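Local coordinates for protein ElaA (Escherichia coli, PDB 5Z6N) that probably acts as an N-acetyltransferase of the GNAT superfamily, transferring the acetyl group of acetyl coenzyme A to an amine, at residues D40-T45 / Y62-K67; V75-V80 / K98-C103. All blocks are in the same frame, centred on the assembly; numbering follows the deposited sequence.

Contact 1 of 2, residues D40-T45 / Y62-K67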
ATOM      1  N   ASP B  40      -5.524  -5.487   1.563  1.00 30.28           N
ATOM      2  CA  ASP B  40      -6.096  -6.801   1.825  1.00 29.07           C
ATOM      3  C   ASP B  40      -6.975  -7.331   0.701  1.00 33.23           C
ATOM      4  O   ASP B  40      -7.519  -8.434   0.834  1.00 36.79           O
ATOM      5  CB  ASP B  40      -6.906  -6.767   3.128  1.00 24.99           C
ATOM      6  CG  ASP B  40      -7.970  -5.680   3.131  1.00 22.02           C
ATOM      7  OD1 ASP B  40      -8.219  -5.067   2.071  1.00 20.96           O
ATOM      8  OD2 ASP B  40      -8.564  -5.438   4.202  1.00 20.28           O
ATOM      9  N   GLY B  41      -7.142  -6.588  -0.389  1.00 34.83           N
ATOM     10  CA  GLY B  41      -7.986  -7.047  -1.478  1.00 33.80           C
ATOM     11  C   GLY B  41      -9.344  -6.374  -1.514  1.00 35.09           C
ATOM     12  O   GLY B  41      -9.864  -6.064  -2.589  1.00 36.45           O
ATOM     13  N   ASP B  42      -9.907  -6.107  -0.334  1.00 35.54           N
ATOM     14  CA  ASP B  42     -11.267  -5.595  -0.188  1.00 35.90           C
ATOM     15  C   ASP B  42     -11.526  -4.282  -0.922  1.00 30.15           C
ATOM     16  O   ASP B  42     -12.654  -3.778  -0.905  1.00 29.43           O
ATOM     17  CB  ASP B  42     -11.608  -5.440   1.295  1.00 38.75           C
ATOM     18  CG  ASP B  42     -11.496  -6.740   2.060  1.00 40.22           C
ATOM     19  OD1 ASP B  42     -11.333  -7.801   1.419  1.00 38.42           O
ATOM     20  OD2 ASP B  42     -11.567  -6.697   3.307  1.00 41.45           O
ATOM     21  N   ASP B  43     -10.508  -3.710  -1.558  1.00 30.63           N
ATOM     22  CA  ASP B  43     -10.667  -2.396  -2.169  1.00 33.93           C
ATOM     23  C   ASP B  43     -11.218  -2.413  -3.589  1.00 32.49           C
ATOM     24  O   ASP B  43     -11.948  -1.492  -3.967  1.00 20.54           O
ATOM     25  CB  ASP B  43      -9.325  -1.663  -2.145  1.00 32.13           C
ATOM     26  CG  ASP B  43      -8.848  -1.380  -0.735  1.00 30.62           C
ATOM     27  OD1 ASP B  43      -9.438  -0.497  -0.079  1.00 34.17           O
ATOM     28  OD2 ASP B  43      -7.887  -2.038  -0.285  1.00 20.51           O
ATOM     29  N   LEU B  44     -10.900  -3.430  -4.389  1.00 36.60           N
ATOM     30  CA  LEU B  44     -11.379  -3.451  -5.764  1.00 37.97           C
ATOM     31  C   LEU B  44     -12.193  -4.725  -5.925  1.00 33.07           C
ATOM     32  O   LEU B  44     -11.732  -5.681  -6.560  1.00 27.10           O
ATOM     33  CB  LEU B  44     -10.209  -3.438  -6.743  1.00 42.20           C
ATOM     34  CG  LEU B  44      -9.257  -2.258  -6.613  1.00 40.44           C
ATOM     35  CD1 LEU B  44      -7.892  -2.773  -6.243  1.00 43.73           C
ATOM     36  CD2 LEU B  44      -9.218  -1.479  -7.906  1.00 37.43           C
ATOM     37  N   THR B  45     -13.403  -4.749  -5.375  1.00 31.82           N
ATOM     38  CA  THR B  45     -14.282  -5.893  -5.559  1.00 29.59           C
ATOM     39  C   THR B  45     -15.682  -5.451  -5.162  1.00 30.02           C
ATOM     40  O   THR B  45     -15.858  -4.585  -4.297  1.00 20.33           O
ATOM     41  CB  THR B  45     -13.896  -7.187  -4.827  1.00 29.67           C
ATOM     42  OG1 THR B  45     -14.597  -8.295  -5.412  1.00 35.49           O
ATOM     43  CG2 THR B  45     -14.237  -7.102  -3.351  1.00 28.40           C
ATOM     44  N   TYR B  62     -10.089  10.167   4.361  1.00 15.37           N
ATOM     45  CA  TYR B  62     -10.391   8.947   3.626  1.00 14.78           C
ATOM     46  C   TYR B  62     -11.236   8.012   4.478  1.00 26.31           C
ATOM     47  O   TYR B  62     -11.078   7.959   5.701  1.00 33.86           O
ATOM     48  CB  TYR B  62      -9.108   8.228   3.186  1.00 17.46           C
ATOM     49  CG  TYR B  62      -9.350   6.848   2.601  1.00 19.04           C
ATOM     50  CD1 TYR B  62      -9.586   6.692   1.251  1.00 15.23           C
ATOM     51  CD2 TYR B  62      -9.360   5.712   3.401  1.00 11.54           C
ATOM     52  CE1 TYR B  62      -9.819   5.459   0.704  1.00 20.37           C
ATOM     53  CE2 TYR B  62      -9.595   4.474   2.864  1.00 11.38           C
ATOM     54  CZ  TYR B  62      -9.822   4.352   1.512  1.00 22.46           C
ATOM     55  OH  TYR B  62     -10.055   3.119   0.954  1.00 28.19           O
ATOM     56  N   ALA B  63     -12.115   7.263   3.812  1.00 26.33           N
ATOM     57  CA  ALA B  63     -12.826   6.148   4.417  1.00 28.78           C
ATOM     58  C   ALA B  63     -13.327   5.243   3.301  1.00 27.25           C
ATOM     59  O   ALA B  63     -13.646   5.710   2.205  1.00 19.91           O
ATOM     60  CB  ALA B  63     -13.989   6.620   5.295  1.00 30.75           C
ATOM     61  N   ARG B  64     -13.375   3.943   3.581  1.00 30.73           N
ATOM     62  CA  ARG B  64     -13.861   2.969   2.618  1.00 28.84           C
ATOM     63  C   ARG B  64     -15.084   2.252   3.174  1.00 28.75           C
ATOM     64  O   ARG B  64     -15.279   2.151   4.392  1.00 20.22           O
ATOM     65  CB  ARG B  64     -12.777   1.946   2.232  1.00 23.92           C
ATOM     66  CG  ARG B  64     -12.873   0.622   2.968  1.00 22.19           C
ATOM     67  CD  ARG B  64     -11.787  -0.354   2.497  1.00 23.24           C
ATOM     68  NE  ARG B  64     -11.533  -1.369   3.504  1.00 31.06           N
ATOM     69  CZ  ARG B  64     -10.603  -2.309   3.382  1.00 30.31           C
ATOM     70  NH1 ARG B  64      -9.849  -2.365   2.290  1.00 21.27           N
ATOM     71  NH2 ARG B  64     -10.422  -3.206   4.343  1.00 34.02           N
ATOM     72  N   ILE B  65     -15.903   1.755   2.253  1.00 28.96           N
ATOM     73  CA  ILE B  65     -17.206   1.191   2.561  1.00 26.63           C
ATOM     74  C   ILE B  65     -17.281  -0.197   1.942  1.00 26.26           C
ATOM     75  O   ILE B  65     -17.164  -0.340   0.718  1.00 22.58           O
ATOM     76  CB  ILE B  65     -18.337   2.081   2.026  1.00 27.86           C
ATOM     77  CG1 ILE B  65     -18.202   3.509   2.558  1.00 22.52           C
ATOM     78  CG2 ILE B  65     -19.673   1.491   2.369  1.00 35.20           C
ATOM     79  CD1 ILE B  65     -19.164   4.470   1.911  1.00 14.19           C
ATOM     80  N   LEU B  66     -17.485  -1.213   2.773  1.00 28.14           N
ATOM     81  CA  LEU B  66     -17.617  -2.584   2.303  1.00 31.43           C
ATOM     82  C   LEU B  66     -19.091  -2.971   2.233  1.00 32.40           C
ATOM     83  O   LEU B  66     -19.837  -2.785   3.201  1.00 32.68           O
ATOM     84  CB  LEU B  66     -16.851  -3.548   3.211  1.00 31.60           C
ATOM     85  CG  LEU B  66     -15.395  -3.170   3.501  1.00 33.79           C
ATOM     86  CD1 LEU B  66     -14.732  -4.194   4.390  1.00 35.54           C
ATOM     87  CD2 LEU B  66     -14.597  -2.986   2.225  1.00 30.71           C
ATOM     88  N   LYS B  67     -19.507  -3.487   1.078  1.00 33.92           N
ATOM     89  CA  LYS B  67     -20.849  -4.025   0.873  1.00 41.29           C
ATOM     90  C   LYS B  67     -20.657  -5.508   0.568  1.00 42.65           C
ATOM     91  O   LYS B  67     -20.453  -5.902  -0.583  1.00 41.07           O
ATOM     92  CB  LYS B  67     -21.595  -3.292  -0.242  1.00 42.62           C
ATOM     93  CG  LYS B  67     -22.945  -3.904  -0.569  1.00 47.06           C
ATOM     94  CD  LYS B  67     -23.861  -3.879   0.650  1.00 48.90           C
ATOM     95  CE  LYS B  67     -24.992  -4.884   0.507  1.00 49.30           C
ATOM     96  NZ  LYS B  67     -24.774  -6.099   1.348  1.00 49.90           N
TER

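Contact 2 of 2, residues V75-V80 / K98-C103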
ATOM      1  N   VAL B  75     -23.674  -2.722   6.087  1.00 38.79           N
ATOM      2  CA  VAL B  75     -22.639  -1.891   5.491  1.00 30.25           C
ATOM      3  C   VAL B  75     -21.521  -1.687   6.505  1.00 31.88           C
ATOM      4  O   VAL B  75     -21.774  -1.366   7.673  1.00 31.76           O
ATOM      5  CB  VAL B  75     -23.235  -0.548   5.051  1.00 29.64           C
ATOM      6  CG1 VAL B  75     -22.284   0.174   4.151  1.00 28.28           C
ATOM      7  CG2 VAL B  75     -24.580  -0.749   4.371  1.00 30.47           C
ATOM      8  N   VAL B  76     -20.278  -1.868   6.068  1.00 33.66           N
ATOM      9  CA  VAL B  76     -19.113  -1.714   6.932  1.00 27.87           C
ATOM     10  C   VAL B  76     -18.389  -0.434   6.548  1.00 27.25           C
ATOM     11  O   VAL B  76     -18.118  -0.200   5.363  1.00 26.53           O
ATOM     12  CB  VAL B  76     -18.168  -2.925   6.841  1.00 26.66           C
ATOM     13  CG1 VAL B  76     -16.781  -2.568   7.387  1.00 14.92           C
ATOM     14  CG2 VAL B  76     -18.763  -4.115   7.588  1.00 30.10           C
ATOM     15  N   ILE B  77     -18.083   0.393   7.546  1.00 29.07           N
ATOM     16  CA  ILE B  77     -17.214   1.553   7.385  1.00 25.15           C
ATOM     17  C   ILE B  77     -15.888   1.240   8.065  1.00 22.49           C
ATOM     18  O   ILE B  77     -15.864   0.646   9.149  1.00 20.94           O
ATOM     19  CB  ILE B  77     -17.844   2.830   7.973  1.00 19.36           C
ATOM     20  CG1 ILE B  77     -19.123   3.198   7.227  1.00 14.70           C
ATOM     21  CG2 ILE B  77     -16.864   3.992   7.927  1.00 22.40           C
ATOM     22  CD1 ILE B  77     -19.772   4.456   7.755  1.00 19.10           C
ATOM     23  N   GLY B  78     -14.789   1.621   7.423  1.00 22.19           N
ATOM     24  CA  GLY B  78     -13.478   1.378   7.995  1.00 20.61           C
ATOM     25  C   GLY B  78     -12.431   2.232   7.316  1.00 24.19           C
ATOM     26  O   GLY B  78     -12.708   2.934   6.338  1.00 29.47           O
ATOM     27  N   ARG B  79     -11.211   2.156   7.860  1.00 23.81           N
ATOM     28  CA  ARG B  79     -10.046   2.901   7.364  1.00 27.86           C
ATOM     29  C   ARG B  79     -10.223   4.412   7.522  1.00 25.27           C
ATOM     30  O   ARG B  79      -9.690   5.197   6.733  1.00 24.31           O
ATOM     31  CB  ARG B  79      -9.733   2.549   5.904  1.00 27.59           C
ATOM     32  CG  ARG B  79      -9.414   1.091   5.658  1.00 28.37           C
ATOM     33  CD  ARG B  79      -8.359   0.590   6.628  1.00 28.55           C
ATOM     34  NE  ARG B  79      -7.493  -0.416   6.027  1.00 26.88           N
ATOM     35  CZ  ARG B  79      -7.751  -1.720   6.051  1.00 19.68           C
ATOM     36  NH1 ARG B  79      -6.914  -2.575   5.487  1.00 18.15           N
ATOM     37  NH2 ARG B  79      -8.860  -2.175   6.613  1.00 16.97           N
ATOM     38  N   VAL B  80     -10.951   4.832   8.556  1.00 21.77           N
ATOM     39  CA  VAL B  80     -11.320   6.235   8.718  1.00 28.86           C
ATOM     40  C   VAL B  80     -10.080   7.047   9.072  1.00 25.42           C
ATOM     41  O   VAL B  80      -9.423   6.788  10.088  1.00 19.84           O
ATOM     42  CB  VAL B  80     -12.410   6.387   9.787  1.00 28.30           C
ATOM     43  CG1 VAL B  80     -12.778   7.857   9.973  1.00 20.08           C
ATOM     44  CG2 VAL B  80     -13.633   5.541   9.415  1.00 23.47           C
ATOM     45  N   LYS B  98     -20.580  12.505   5.420  1.00 41.71           N
ATOM     46  CA  LYS B  98     -20.673  12.281   3.982  1.00 39.35           C
ATOM     47  C   LYS B  98     -20.583  10.800   3.643  1.00 34.31           C
ATOM     48  O   LYS B  98     -21.166  10.358   2.646  1.00 33.16           O
ATOM     49  CB  LYS B  98     -19.585  13.073   3.258  1.00 40.76           C
ATOM     50  CG  LYS B  98     -19.700  14.573   3.467  1.00 47.04           C
ATOM     51  CD  LYS B  98     -18.777  15.346   2.542  1.00 48.66           C
ATOM     52  CE  LYS B  98     -19.105  16.835   2.562  1.00 46.23           C
ATOM     53  NZ  LYS B  98     -18.786  17.479   3.870  1.00 37.61           N
ATOM     54  N   THR B  99     -19.868  10.022   4.461  1.00 29.14           N
ATOM     55  CA  THR B  99     -19.775   8.581   4.250  1.00 30.41           C
ATOM     56  C   THR B  99     -21.057   7.871   4.659  1.00 27.62           C
ATOM     57  O   THR B  99     -21.417   6.851   4.060  1.00 27.63           O
ATOM     58  CB  THR B  99     -18.569   8.014   5.011  1.00 31.22           C
ATOM     59  OG1 THR B  99     -17.367   8.644   4.545  1.00 30.07           O
ATOM     60  CG2 THR B  99     -18.433   6.518   4.792  1.00 25.21           C
ATOM     61  N   LEU B 100     -21.767   8.398   5.657  1.00 30.48           N
ATOM     62  CA  LEU B 100     -23.078   7.855   5.988  1.00 28.75           C
ATOM     63  C   LEU B 100     -24.126   8.274   4.964  1.00 32.30           C
ATOM     64  O   LEU B 100     -25.024   7.492   4.641  1.00 17.97           O
ATOM     65  CB  LEU B 100     -23.488   8.292   7.393  1.00 25.89           C
ATOM     66  CG  LEU B 100     -22.680   7.629   8.509  1.00 28.29           C
ATOM     67  CD1 LEU B 100     -23.027   8.246   9.855  1.00 28.92           C
ATOM     68  CD2 LEU B 100     -22.934   6.127   8.518  1.00 25.46           C
ATOM     69  N   GLU B 101     -24.026   9.502   4.440  1.00 35.63           N
ATOM     70  CA  GLU B 101     -24.879   9.900   3.324  1.00 38.10           C
ATOM     71  C   GLU B 101     -24.668   8.991   2.121  1.00 41.85           C
ATOM     72  O   GLU B 101     -25.586   8.803   1.312  1.00 43.21           O
ATOM     73  CB  GLU B 101     -24.605  11.358   2.946  1.00 39.60           C
ATOM     74  CG  GLU B 101     -25.321  11.833   1.682  1.00 49.03           C
ATOM     75  CD  GLU B 101     -24.792  13.165   1.169  1.00 56.38           C
ATOM     76  OE1 GLU B 101     -23.681  13.566   1.580  1.00 56.73           O
ATOM     77  OE2 GLU B 101     -25.481  13.803   0.345  1.00 58.80           O
ATOM     78  N   THR B 102     -23.471   8.415   1.987  1.00 42.27           N
ATOM     79  CA  THR B 102     -23.228   7.429   0.941  1.00 39.02           C
ATOM     80  C   THR B 102     -23.833   6.077   1.305  1.00 28.88           C
ATOM     81  O   THR B 102     -24.472   5.436   0.464  1.00 23.56           O
ATOM     82  CB  THR B 102     -21.726   7.301   0.683  1.00 43.34           C
ATOM     83  OG1 THR B 102     -21.202   8.573   0.277  1.00 43.54           O
ATOM     84  CG2 THR B 102     -21.457   6.279  -0.417  1.00 47.51           C
ATOM     85  N   CYS B 103     -23.646   5.635   2.551  1.00 26.78           N
ATOM     86  CA  CYS B 103     -24.314   4.422   3.017  1.00 28.27           C
ATOM     87  C   CYS B 103     -25.827   4.579   2.958  1.00 30.04           C
ATOM     88  O   CYS B 103     -26.540   3.673   2.511  1.00 29.55           O
ATOM     89  CB  CYS B 103     -23.870   4.087   4.442  1.00 29.66           C
ATOM     90  SG  CYS B 103     -22.094   3.856   4.663  1.00 32.46           S
TER

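Contact 1 of 2, residues D40-T45 / Y62-K67
Arg64 reaches out from strand 59-67, extended from CG to NE, and pushes its guanidinium into a loop rich in aspartates. Its end meets Asp40 tip to tip, the two planar groups only 13° apart: Arg64 NH2 donates to Asp40 OD2 at 2.9 Å and Arg64 NH1 to Asp40 OD1 at 3.2 Å. Both oxygens use syn lone pairs in this bidentate, end-on salt bridge, which the flat guanidinium suits well. Arg64 NH1 also bonds to Asp43 OD1 at 3.0 Å, from above that carboxylate's plane. Asp42 lays its CB over one guanidinium face, 3.7 Å from Arg64 NH1, and its carboxylate adds a long ion pair from well out of the guanidinium plane, no N-H pointing at it. Beside it, Leu66 CD2 packs against Asp42 CB at 4.0 Å.

An Asx turn positions Asp40, its OD1 also accepting from Asp42 N at 3.1 Å. Gly41, with a positive phi that suits glycine, opens a type I turn to Leu44 that brings Asp43 round. Asp43 OD1 also pairs with Arg24, and its OD2 bonds to Tyr18 of the second subunit. This is a buried-arginine salt-bridge network, pinning the loop before strand 49-54 to the central sheet of a GNAT fold.

Contact 2 of 2, residues V75-V80 / K98-C103
Strand 75-80 and helix 98-103 meet through apolar side chains alone, with no hydrogen bond passing between them. Ile77 makes three of the four residue contacts. Its CG1 lies anti to the carbonyl carbon (chi1 -63°) and the chain then runs on extended, which drives CD1 out from the strand into the near face of the helix. There Ile77 CD1 touches Leu100 CD2 at 3.7 Å, approached at about a right angle, Thr99 CG2 at 3.9 Å and Cys103 SG at 3.9 Å. A long, branched isoleucine suits this place, since its extended branch reaches across from the sheet to all three helical residues. One turn further along the helix, Cys103 SG also meets Val75 CG1 at 3.7 Å; the small, polarisable sulfur fits between the two strand residues, and the short valine serves where the backbones come nearer.

The two threonine hydroxyls bond back to the helix backbone. Thr99 turns its methyl toward Ile77, CG2 anti to the backbone N, while its OG1 bonds back to the carbonyl of Leu95. Thr102 OG1 likewise donates to Lys98 O at 3.0 Å, in the carbonyl plane. Threonine can thus sit in a buried helix face, its hydroxyl paired with the preceding turn.

The backbones determine which residues meet. The axes of the two short segments pass 10.2 Å apart at 158°, nearly antiparallel, so Val75 faces Cys103 and Ile77 faces Thr99. Val112 and Leu114 of strand 112-117 extend the same apolar layer beside Ile77. This is the packing of a beta-alpha-beta crossover, in which helix 91-106 lies against the sheet between parallel strands 75-82 and 112-117, a central unit of the GNAT fold.

How the contacts relate
The two contacts, centres about 10 Å apart, share the central sheet through neighbouring antiparallel strands 59-67 and 75-82. Leu66 N lies 2.9 Å from Val76 O, a probable hydrogen bond joining them. Contact 1 holds the aspartate loop on one face, whereas contact 2 packs a helix on the other. Arg64 NH2 comes within 2.9 Å of Arg79 NH2, like charges probably offset by Asp40, which grips Arg64 but makes only a long, weak ion pair with Arg79, and by Asp38, which pairs with Arg79. Both contacts lie in the GNAT domain; in relatives acetyl-CoA sits in the splay between the strands matching 75-82 and 112-117, its pyrophosphate at the helix N-terminus, elements contact 2 shares.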